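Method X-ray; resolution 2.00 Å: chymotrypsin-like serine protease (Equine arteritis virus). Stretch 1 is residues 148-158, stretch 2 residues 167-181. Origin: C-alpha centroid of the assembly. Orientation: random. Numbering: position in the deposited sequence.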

# COMPACT_ATOMS: atom_id res chain seq x y z
N GLY A 148 -9.02 1.70 -6.04
CA GLY A 148 -9.91 0.93 -5.18
C GLY A 148 -11.34 1.43 -5.02
O GLY A 148 -12.12 0.84 -4.28
N ALA A 149 -11.71 2.50 -5.72
CA ALA A 149 -13.03 3.13 -5.54
C ALA A 149 -14.08 2.81 -6.59
O ALA A 149 -15.21 3.32 -6.52
N ASP A 150 -13.72 2.00 -7.58
CA ASP A 150 -14.63 1.66 -8.68
C ASP A 150 -15.14 0.23 -8.57
O ASP A 150 -15.06 -0.38 -7.50
N THR A 151 -15.66 -0.31 -9.67
CA THR A 151 -16.13 -1.70 -9.68
C THR A 151 -15.46 -2.48 -10.77
O THR A 151 -14.94 -1.91 -11.72
N VAL A 152 -15.51 -3.80 -10.64
CA VAL A 152 -15.00 -4.69 -11.68
C VAL A 152 -15.72 -6.04 -11.55
O VAL A 152 -16.09 -6.44 -10.45
N THR A 153 -15.95 -6.72 -12.67
CA THR A 153 -16.59 -8.03 -12.61
C THR A 153 -15.53 -9.06 -12.26
O THR A 153 -14.33 -8.82 -12.43
N LEU A 154 -15.97 -10.21 -11.75
CA LEU A 154 -15.03 -11.27 -11.44
C LEU A 154 -14.40 -11.81 -12.71
O LEU A 154 -13.22 -12.15 -12.73
N SER A 155 -15.19 -11.88 -13.78
CA SER A 155 -14.67 -12.38 -15.06
C SER A 155 -13.56 -11.47 -15.60
O SER A 155 -12.51 -11.95 -16.00
N SER A 156 -13.80 -10.16 -15.57
CA SER A 156 -12.80 -9.20 -16.04
C SER A 156 -11.52 -9.28 -15.20
O SER A 156 -10.42 -9.29 -15.75
N LEU A 157 -11.68 -9.36 -13.88
CA LEU A 157 -10.56 -9.51 -12.96
C LEU A 157 -9.80 -10.82 -13.25
O LEU A 157 -8.57 -10.85 -13.23
N SER A 158 -10.56 -11.88 -13.54
CA SER A 158 -9.99 -13.21 -13.77
C SER A 158 -9.01 -13.33 -14.95
O SER A 158 -8.11 -14.17 -14.93
N SER A 167 -13.47 -22.31 -6.61
CA SER A 167 -14.63 -21.70 -5.96
C SER A 167 -14.31 -20.29 -5.44
O SER A 167 -13.21 -20.04 -4.95
N ILE A 168 -15.27 -19.39 -5.59
CA ILE A 168 -15.11 -18.01 -5.15
C ILE A 168 -15.17 -17.93 -3.63
O ILE A 168 -16.05 -18.54 -3.03
N PRO A 169 -14.25 -17.19 -3.02
CA PRO A 169 -14.24 -16.99 -1.56
C PRO A 169 -15.56 -16.40 -1.08
O PRO A 169 -16.24 -15.71 -1.83
N LYS A 170 -15.91 -16.68 0.18
CA LYS A 170 -17.20 -16.28 0.73
C LYS A 170 -17.43 -14.77 0.79
O LYS A 170 -18.34 -14.26 0.14
N ASP A 171 -16.61 -14.06 1.55
CA ASP A 171 -16.85 -12.62 1.70
C ASP A 171 -16.04 -11.74 0.75
O ASP A 171 -14.84 -11.51 0.93
N ILE A 172 -16.71 -11.29 -0.31
CA ILE A 172 -16.11 -10.35 -1.24
C ILE A 172 -17.02 -9.12 -1.28
O ILE A 172 -18.24 -9.23 -1.15
N PRO A 173 -16.42 -7.94 -1.44
CA PRO A 173 -17.14 -6.67 -1.45
C PRO A 173 -18.08 -6.55 -2.64
O PRO A 173 -17.84 -7.15 -3.69
N ASP A 174 -19.12 -5.73 -2.47
CA ASP A 174 -20.13 -5.48 -3.49
C ASP A 174 -19.55 -4.86 -4.76
O ASP A 174 -20.13 -5.00 -5.83
N ASN A 175 -18.41 -4.19 -4.63
CA ASN A 175 -17.75 -3.59 -5.79
C ASN A 175 -17.03 -4.60 -6.70
O ASN A 175 -16.49 -4.23 -7.75
N ILE A 176 -17.02 -5.86 -6.30
CA ILE A 176 -16.54 -6.93 -7.16
C ILE A 176 -17.82 -7.65 -7.59
O ILE A 176 -18.49 -8.30 -6.78
N ILE A 177 -18.20 -7.48 -8.85
CA ILE A 177 -19.44 -8.02 -9.37
C ILE A 177 -19.31 -9.50 -9.70
O ILE A 177 -18.59 -9.89 -10.62
N ALA A 178 -19.98 -10.34 -8.92
CA ALA A 178 -19.89 -11.79 -9.08
C ALA A 178 -20.68 -12.31 -10.28
O ALA A 178 -21.85 -12.64 -10.16
N ASP A 179 -20.03 -12.38 -11.45
CA ASP A 179 -20.71 -12.77 -12.69
C ASP A 179 -20.27 -14.13 -13.25
O ASP A 179 -20.60 -14.48 -14.38
N VAL A 180 -19.49 -14.86 -12.47
CA VAL A 180 -19.05 -16.21 -12.81
C VAL A 180 -19.13 -16.97 -11.50
O VAL A 180 -19.22 -16.35 -10.45
N ASP A 181 -19.14 -18.29 -11.55
CA ASP A 181 -19.19 -19.05 -10.31
C ASP A 181 -17.84 -19.69 -9.95
O ASP A 181 -17.76 -20.51 -9.04

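The two stretches meet as a short parallel β-bridge that runs into a helix N-terminus, with an apolar cluster around L154 and a carboxylate clasp from D179. Three backbone hydrogen bonds set the register: V152 N to N175 O (3.1 Å), I177 N to V152 O (2.8 Å) and L154 N to I177 O (2.9 Å). Alternation along the paired strands places V152 and I176 on one face and T153 and I177 on the other.

L154 (m, t) has the largest area covered by the other stretch. Its CD2 lies 3.5 Å from CG2 of I176 (m, t), its CD1 3.7 Å from CD1 of I168 (m, t), and its CB 3.6 Å from CG2 of V180 (m); CD1 also approaches A178 CB at 4.0 Å. L157 (t, p) points toward stretch 2 and adds a looser contact, CD2 to I176 CD1 at 4.3 Å.

At the helix start, T153 (p) caps the first turn, its OG1 accepting from S156 N at 3.1 Å. D179 (p) turns its carboxylate onto S155 (p): OD1 accepts from S155 N at 3.0 Å and OD2 from S155 OG at 2.6 Å, so both oxygens are engaged by one residue. Near the turn, T151 (p) sets CG2 3.8 Å from ND2 of N175 (m).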

# COMPACT_ATOMS: atom_id res chain seq x y z
CB ALA A 149 -12.87 4.63 -5.42
CB ASP A 150 -13.93 1.84 -10.03
CG ASP A 150 -13.23 3.18 -10.15
OD1 ASP A 150 -13.81 4.21 -9.74
OD2 ASP A 150 -12.08 3.28 -10.62
CB THR A 151 -17.66 -1.82 -9.86
OG1 THR A 151 -18.04 -1.44 -11.19
CG2 THR A 151 -18.43 -0.87 -8.97
CB VAL A 152 -13.46 -4.89 -11.58
CG1 VAL A 152 -13.10 -5.72 -10.32
CG2 VAL A 152 -12.91 -5.55 -12.85
CB THR A 153 -17.24 -8.42 -13.93
OG1 THR A 153 -16.27 -8.33 -14.98
CG2 THR A 153 -18.33 -7.42 -14.34
CB LEU A 154 -15.70 -12.41 -10.66
CG LEU A 154 -15.75 -12.33 -9.13
CD1 LEU A 154 -16.52 -13.53 -8.58
CD2 LEU A 154 -14.35 -12.27 -8.53
CB SER A 155 -15.78 -12.56 -16.09
OG SER A 155 -16.40 -11.32 -16.36
CB SER A 156 -13.36 -7.77 -16.03
OG SER A 156 -12.32 -6.81 -16.14
CB LEU A 157 -11.10 -9.53 -11.52
CG LEU A 157 -10.24 -9.25 -10.29
CD1 LEU A 157 -9.34 -8.02 -10.48
CD2 LEU A 157 -11.16 -9.07 -9.09
CB SER A 158 -11.12 -14.23 -13.91
OG SER A 158 -11.83 -14.34 -12.69
CB SER A 167 -15.12 -22.57 -4.80
OG SER A 167 -15.60 -23.81 -5.28
CB ILE A 168 -16.26 -17.17 -5.73
CG1 ILE A 168 -16.37 -17.39 -7.24
CG2 ILE A 168 -16.09 -15.68 -5.44
CD1 ILE A 168 -17.70 -16.91 -7.75
CB PRO A 169 -13.12 -15.97 -1.36
CG PRO A 169 -12.23 -16.14 -2.55
CD PRO A 169 -13.12 -16.51 -3.68
CB LYS A 170 -17.43 -16.91 2.11
CG LYS A 170 -17.94 -18.36 2.05
CD LYS A 170 -16.80 -19.37 1.91
CE LYS A 170 -17.27 -20.66 1.26
NZ LYS A 170 -18.43 -21.27 1.97
CB ASP A 171 -16.75 -12.17 3.17
CG ASP A 171 -15.32 -12.02 3.65
OD1 ASP A 171 -14.62 -13.05 3.78
OD2 ASP A 171 -14.80 -10.91 3.92
CB ILE A 172 -15.92 -10.98 -2.64
CG1 ILE A 172 -17.24 -11.49 -3.21
CG2 ILE A 172 -14.88 -12.10 -2.58
CD1 ILE A 172 -17.15 -11.88 -4.67
CB PRO A 173 -16.02 -5.65 -1.62
CG PRO A 173 -14.80 -6.36 -1.19
CD PRO A 173 -14.97 -7.75 -1.64
CB ASP A 174 -21.25 -4.60 -2.93
CG ASP A 174 -22.20 -5.37 -2.04
OD1 ASP A 174 -21.73 -6.28 -1.32
OD2 ASP A 174 -23.43 -5.15 -1.99
CB ASN A 175 -16.87 -2.40 -5.39
CG ASN A 175 -17.68 -1.14 -5.07
OD1 ASN A 175 -17.13 -0.10 -4.66
ND2 ASN A 175 -19.00 -1.23 -5.27
CB ILE A 176 -15.57 -7.88 -6.45
CG1 ILE A 176 -14.23 -7.18 -6.21
CG2 ILE A 176 -15.27 -9.07 -7.32
CD1 ILE A 176 -13.20 -8.04 -5.50
CB ILE A 177 -19.87 -7.20 -10.60
CG1 ILE A 177 -20.06 -5.74 -10.18
CG2 ILE A 177 -21.15 -7.77 -11.22
CD1 ILE A 177 -20.28 -4.77 -11.34
CB ALA A 178 -20.33 -12.48 -7.79
CB ASP A 179 -20.53 -11.69 -13.75
CG ASP A 179 -19.08 -11.56 -14.20
OD1 ASP A 179 -18.16 -11.94 -13.43
OD2 ASP A 179 -18.77 -11.08 -15.32
CB VAL A 180 -17.59 -16.26 -13.33
CG1 VAL A 180 -17.50 -15.80 -14.77
CG2 VAL A 180 -16.66 -15.44 -12.45
CB ASP A 181 -20.34 -20.07 -10.30
CG ASP A 181 -20.15 -21.20 -11.29
OD1 ASP A 181 -19.19 -21.15 -12.09
OD2 ASP A 181 -20.92 -22.18 -11.33